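Local coordinates for protein insulinase family protease (PDB 3GO9) that is predicted to be a protease of the insulinase (M16) family, at residues Asn33-Pro46 and Pro209-Ser222. Residues are numbered along the deposited sequence; the frame is centred on the assembly and turned at random. Where two conformers were deposited one is given.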
loop_
_atom_site.group_PDB
_atom_site.type_symbol
_atom_site.label_atom_id
_atom_site.label_comp_id
_atom_site.label_asym_id
_atom_site.label_seq_id
_atom_site.Cartn_x
_atom_site.Cartn_y
_atom_site.Cartn_z
ATOM N N ASN A 33 -28.111 -4.265 -2.152
ATOM C CA ASN A 33 -27.867 -2.907 -1.598
ATOM C C ASN A 33 -26.528 -2.296 -1.995
ATOM O O ASN A 33 -26.160 -1.180 -1.524
ATOM C CB ASN A 33 -28.004 -2.938 -0.067
ATOM C CG ASN A 33 -26.974 -3.810 0.587
ATOM O OD1 ASN A 33 -26.085 -4.363 -0.082
ATOM N ND2 ASN A 33 -27.072 -3.927 1.895
ATOM N N GLY A 34 -25.811 -2.979 -2.868
ATOM C CA GLY A 34 -24.527 -2.537 -3.395
ATOM C C GLY A 34 -23.291 -2.957 -2.599
ATOM O O GLY A 34 -22.146 -2.640 -3.001
ATOM N N PHE A 35 -23.520 -3.659 -1.502
ATOM C CA PHE A 35 -22.399 -4.220 -0.713
ATOM C C PHE A 35 -21.587 -5.209 -1.558
ATOM O O PHE A 35 -22.151 -6.020 -2.255
ATOM C CB PHE A 35 -22.954 -4.903 0.503
ATOM C CG PHE A 35 -21.909 -5.347 1.491
ATOM C CD1 PHE A 35 -21.536 -4.503 2.511
ATOM C CD2 PHE A 35 -21.327 -6.598 1.390
ATOM C CE1 PHE A 35 -20.588 -4.905 3.442
ATOM C CE2 PHE A 35 -20.355 -7.023 2.328
ATOM C CZ PHE A 35 -20.001 -6.170 3.366
ATOM N N SER A 36 -20.255 -5.075 -1.548
ATOM C CA SER A 36 -19.382 -5.923 -2.380
ATOM C C SER A 36 -18.616 -6.880 -1.523
ATOM O O SER A 36 -18.255 -6.547 -0.382
ATOM C CB SER A 36 -18.393 -5.049 -3.146
ATOM O OG SER A 36 -19.086 -4.194 -4.071
ATOM N N TRP A 37 -18.353 -8.065 -2.058
ATOM C CA TRP A 37 -17.511 -9.018 -1.326
ATOM C C TRP A 37 -16.591 -9.756 -2.295
ATOM O O TRP A 37 -16.927 -9.911 -3.482
ATOM C CB TRP A 37 -18.338 -10.005 -0.504
ATOM C CG TRP A 37 -19.344 -10.801 -1.249
ATOM C CD1 TRP A 37 -20.664 -10.470 -1.458
ATOM C CD2 TRP A 37 -19.151 -12.074 -1.892
ATOM N NE1 TRP A 37 -21.296 -11.454 -2.190
ATOM C CE2 TRP A 37 -20.401 -12.456 -2.452
ATOM C CE3 TRP A 37 -18.066 -12.931 -2.019
ATOM C CZ2 TRP A 37 -20.585 -13.661 -3.164
ATOM C CZ3 TRP A 37 -18.239 -14.145 -2.729
ATOM C CH2 TRP A 37 -19.490 -14.489 -3.300
ATOM N N GLN A 38 -15.451 -10.204 -1.746
ATOM C CA GLN A 38 -14.463 -10.907 -2.522
ATOM C C GLN A 38 -13.895 -12.000 -1.637
ATOM O O GLN A 38 -13.549 -11.746 -0.510
ATOM C CB GLN A 38 -13.363 -9.985 -2.996
ATOM C CG GLN A 38 -13.788 -8.789 -3.805
ATOM C CD GLN A 38 -12.641 -8.011 -4.425
ATOM O OE1 GLN A 38 -11.486 -8.487 -4.533
ATOM N NE2 GLN A 38 -12.940 -6.784 -4.814
ATOM N N LEU A 39 -13.795 -13.219 -2.166
ATOM C CA LEU A 39 -13.359 -14.359 -1.400
ATOM C C LEU A 39 -12.256 -15.114 -2.179
ATOM O O LEU A 39 -12.392 -15.435 -3.368
ATOM C CB LEU A 39 -14.555 -15.290 -1.171
ATOM C CG LEU A 39 -14.308 -16.677 -0.677
ATOM C CD1 LEU A 39 -13.540 -16.662 0.646
ATOM C CD2 LEU A 39 -15.699 -17.328 -0.550
ATOM N N LEU A 40 -11.173 -15.415 -1.490
ATOM C CA LEU A 40 -10.135 -16.248 -1.998
ATOM C C LEU A 40 -10.060 -17.504 -1.132
ATOM O O LEU A 40 -9.554 -17.453 -0.021
ATOM C CB LEU A 40 -8.764 -15.521 -1.957
ATOM C CG LEU A 40 -7.594 -16.317 -2.559
ATOM C CD1 LEU A 40 -7.824 -16.651 -4.034
ATOM C CD2 LEU A 40 -6.206 -15.650 -2.354
ATOM N N ALA A 41 -10.578 -18.635 -1.623
ATOM C CA ALA A 41 -10.398 -19.887 -0.886
ATOM C C ALA A 41 -8.957 -20.387 -1.056
ATOM O O ALA A 41 -8.422 -20.378 -2.178
ATOM C CB ALA A 41 -11.399 -20.952 -1.425
ATOM N N THR A 42 -8.351 -20.890 0.031
ATOM C CA THR A 42 -6.946 -21.306 0.007
ATOM C C THR A 42 -6.803 -22.741 0.532
ATOM O O THR A 42 -6.317 -22.982 1.640
ATOM C CB THR A 42 -6.085 -20.343 0.838
ATOM O OG1 THR A 42 -6.532 -20.350 2.203
ATOM C CG2 THR A 42 -6.154 -18.925 0.230
ATOM N N PRO A 43 -7.182 -23.693 -0.296
ATOM C CA PRO A 43 -7.008 -25.073 0.162
ATOM C C PRO A 43 -5.528 -25.452 0.256
ATOM O O PRO A 43 -5.229 -26.453 0.895
ATOM C CB PRO A 43 -7.720 -25.883 -0.943
ATOM C CG PRO A 43 -7.735 -25.012 -2.111
ATOM C CD PRO A 43 -7.886 -23.628 -1.585
ATOM N N GLN A 44 -4.634 -24.728 -0.406
ATOM C CA GLN A 44 -3.184 -24.909 -0.251
ATOM C C GLN A 44 -2.668 -24.407 1.099
ATOM O O GLN A 44 -1.505 -24.686 1.471
ATOM C CB GLN A 44 -2.415 -24.218 -1.388
ATOM C CG GLN A 44 -2.233 -22.693 -1.308
ATOM C CD GLN A 44 -3.479 -21.874 -1.612
ATOM O OE1 GLN A 44 -4.566 -22.419 -1.961
ATOM N NE2 GLN A 44 -3.335 -20.524 -1.489
ATOM N N ARG A 45 -3.479 -23.633 1.824
ATOM C CA ARG A 45 -3.133 -23.185 3.179
ATOM C C ARG A 45 -4.196 -23.707 4.158
ATOM O O ARG A 45 -4.931 -22.929 4.758
ATOM C CB ARG A 45 -3.064 -21.640 3.210
ATOM C CG ARG A 45 -2.075 -20.944 2.249
ATOM C CD ARG A 45 -0.668 -21.299 2.552
ATOM N NE ARG A 45 -0.239 -20.746 3.846
ATOM C CZ ARG A 45 1.000 -20.866 4.318
ATOM N NH1 ARG A 45 1.927 -21.559 3.643
ATOM N NH2 ARG A 45 1.304 -20.324 5.491
ATOM N N PRO A 46 -4.295 -25.045 4.320
ATOM C CA PRO A 46 -5.474 -25.585 4.911
ATOM C C PRO A 46 -5.612 -25.273 6.391
ATOM O O PRO A 46 -6.738 -25.241 6.868
ATOM C CB PRO A 46 -5.322 -27.102 4.675
ATOM C CG PRO A 46 -3.874 -27.295 4.582
ATOM C CD PRO A 46 -3.420 -26.113 3.803
ATOM N N PRO A 209 -23.717 0.739 2.220
ATOM C CA PRO A 209 -23.200 -0.550 1.713
ATOM C C PRO A 209 -22.507 -0.414 0.388
ATOM O O PRO A 209 -21.609 -1.200 0.058
ATOM C CB PRO A 209 -24.428 -1.456 1.640
ATOM C CG PRO A 209 -25.630 -0.518 1.796
ATOM C CD PRO A 209 -25.113 0.636 2.631
ATOM N N ASP A 210 -22.937 0.590 -0.400
ATOM C CA ASP A 210 -22.306 0.847 -1.683
ATOM C C ASP A 210 -20.880 1.385 -1.595
ATOM O O ASP A 210 -20.179 1.456 -2.627
ATOM C CB ASP A 210 -23.210 1.776 -2.534
ATOM C CG ASP A 210 -23.407 3.145 -1.918
ATOM O OD1 ASP A 210 -23.397 3.257 -0.677
ATOM O OD2 ASP A 210 -23.653 4.117 -2.706
ATOM N N ALA A 211 -20.437 1.745 -0.381
ATOM C CA ALA A 211 -19.099 2.209 -0.126
ATOM C C ALA A 211 -18.276 1.160 0.631
ATOM O O ALA A 211 -17.229 1.507 1.147
ATOM C CB ALA A 211 -19.142 3.479 0.657
HETATM N N MSE A 212 -18.729 -0.095 0.631
HETATM C CA MSE A 212 -18.081 -1.156 1.422
HETATM C C MSE A 212 -17.713 -2.361 0.586
HETATM O O MSE A 212 -18.475 -2.785 -0.281
HETATM C CB MSE A 212 -18.978 -1.649 2.550
HETATM C CG MSE A 212 -19.411 -0.520 3.472
HETATM SE SE MSE A 212 -20.414 -1.215 4.955
HETATM C CE MSE A 212 -20.716 0.462 5.910
ATOM N N THR A 213 -16.572 -2.944 0.915
ATOM C CA THR A 213 -16.161 -4.234 0.359
ATOM C C THR A 213 -15.598 -5.090 1.462
ATOM O O THR A 213 -14.654 -4.659 2.183
ATOM C CB THR A 213 -15.100 -4.112 -0.725
ATOM O OG1 THR A 213 -15.542 -3.181 -1.752
ATOM C CG2 THR A 213 -14.778 -5.424 -1.355
ATOM N N LEU A 214 -16.130 -6.310 1.544
ATOM C CA LEU A 214 -15.573 -7.312 2.443
ATOM C C LEU A 214 -14.678 -8.288 1.687
ATOM O O LEU A 214 -15.081 -8.786 0.627
ATOM C CB LEU A 214 -16.697 -8.105 3.117
ATOM C CG LEU A 214 -16.262 -9.233 4.053
ATOM C CD1 LEU A 214 -15.650 -8.748 5.345
ATOM C CD2 LEU A 214 -17.470 -10.173 4.341
ATOM N N TYR A 215 -13.477 -8.522 2.205
ATOM C CA TYR A 215 -12.577 -9.486 1.617
ATOM C C TYR A 215 -12.316 -10.593 2.629
ATOM O O TYR A 215 -12.186 -10.335 3.811
ATOM C CB TYR A 215 -11.192 -8.866 1.300
ATOM C CG TYR A 215 -11.210 -7.655 0.402
ATOM C CD1 TYR A 215 -10.846 -7.781 -0.944
ATOM C CD2 TYR A 215 -11.508 -6.425 0.893
ATOM C CE1 TYR A 215 -10.872 -6.660 -1.796
ATOM C CE2 TYR A 215 -11.556 -5.327 0.076
ATOM C CZ TYR A 215 -11.210 -5.472 -1.277
ATOM O OH TYR A 215 -11.209 -4.336 -2.109
ATOM N N VAL A 216 -12.238 -11.841 2.145
ATOM C CA VAL A 216 -11.979 -12.977 2.980
ATOM C C VAL A 216 -10.943 -13.837 2.248
ATOM O O VAL A 216 -11.148 -14.199 1.053
ATOM C CB VAL A 216 -13.231 -13.830 3.227
ATOM C CG1 VAL A 216 -12.934 -15.099 4.084
ATOM C CG2 VAL A 216 -14.349 -12.981 3.874
ATOM N N VAL A 217 -9.913 -14.236 2.983
ATOM C CA VAL A 217 -8.928 -15.199 2.463
ATOM C C VAL A 217 -8.764 -16.327 3.464
ATOM O O VAL A 217 -8.460 -16.066 4.645
ATOM C CB VAL A 217 -7.560 -14.544 2.306
ATOM C CG1 VAL A 217 -6.473 -15.571 1.884
ATOM C CG2 VAL A 217 -7.653 -13.393 1.252
ATOM N N GLY A 218 -8.870 -17.560 2.975
ATOM C CA GLY A 218 -8.627 -18.683 3.867
ATOM C C GLY A 218 -9.250 -19.948 3.395
ATOM O O GLY A 218 -9.905 -20.002 2.361
ATOM N N ASN A 219 -9.014 -21.020 4.148
ATOM C CA ASN A 219 -9.532 -22.321 3.751
ATOM C C ASN A 219 -10.935 -22.403 4.271
ATOM O O ASN A 219 -11.207 -23.052 5.282
ATOM C CB ASN A 219 -8.678 -23.455 4.311
ATOM C CG ASN A 219 -9.199 -24.824 3.856
ATOM O OD1 ASN A 219 -9.725 -24.954 2.754
ATOM N ND2 ASN A 219 -8.957 -25.860 4.668
ATOM N N VAL A 220 -11.824 -21.682 3.610
ATOM C CA VAL A 220 -13.177 -21.606 4.036
ATOM C C VAL A 220 -14.071 -22.383 3.074
ATOM O O VAL A 220 -13.641 -22.754 2.006
ATOM C CB VAL A 220 -13.638 -20.149 4.123
ATOM C CG1 VAL A 220 -12.712 -19.369 5.029
ATOM C CG2 VAL A 220 -13.604 -19.524 2.816
ATOM N N ASP A 221 -15.330 -22.535 3.473
ATOM C CA ASP A 221 -16.372 -23.154 2.671
ATOM C C ASP A 221 -17.037 -22.030 1.884
ATOM O O ASP A 221 -17.784 -21.268 2.433
ATOM C CB ASP A 221 -17.331 -23.892 3.630
ATOM C CG ASP A 221 -18.545 -24.521 2.923
ATOM O OD1 ASP A 221 -18.913 -24.069 1.807
ATOM O OD2 ASP A 221 -19.082 -25.521 3.514
ATOM N N SER A 222 -16.719 -21.915 0.612
ATOM C CA SER A 222 -17.118 -20.733 -0.153
ATOM C C SER A 222 -18.622 -20.666 -0.332
ATOM O O SER A 222 -19.196 -19.566 -0.500
ATOM C CB SER A 222 -16.424 -20.660 -1.518
ATOM O OG SER A 222 -16.966 -21.550 -2.473
HETATM O O HOH W 1 -19.549 -1.915 -2.613
HETATM O O HOH W 2 -6.781 -21.114 5.847
#
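Ser36 to Ala41 and Met212 to Gly218 pair in parallel inside the mixed beta-sheet of an M16 peptidase-like domain, between strands 26-30 and 50-56. Their axes run 14° apart, and an unbroken ladder of seven backbone hydrogen bonds starts with Ser36 N to Met212 O and ends with Thr42 N to Gly218 O, 2.9 Å. Gln38 and Tyr215 are partners on the sheet face that meets helix 388-401. With CG anti to its own carbonyl carbon (chi1 -56°) and the chain extended beyond, Gln38 runs alongside the tyrosine in the same direction: CB lies 3.9 Å from Tyr215 CD1, CG near CE1, and CD 3.4 Å from CE1. Its amide is turned 61° from the ring plane. At the tip, OE1 touches Tyr215 CE1 at 3.3 Å while accepting from Arg395, and NE2 stays 4.0 Å from Tyr215 OH, a van der Waals approach; that hydroxyl is hydrogen-bonded to Gln399 NE2. Thr213 CG2 covers one ring face of Tyr215 toward its rim. On the other face of the sheet, packed against helix 222-233, Leu39 divides its branches: CD1 meets Val216 and Val220, whereas CD2 reaches Ser222 CB at 3.5 Å. Just before strand 36-41, Phe35 lays CE1 and CZ against the CB atoms of Met212 and Leu214, and the selenium of selenomethionine Met212 sits at the ring edge, a Met-aromatic contact. Beyond the ladder, a water joins Arg45 O to Asn219 N, and Asn219 ND2 donates in the carbonyl plane to a lone pair of Pro46 O, 3.2 Å away.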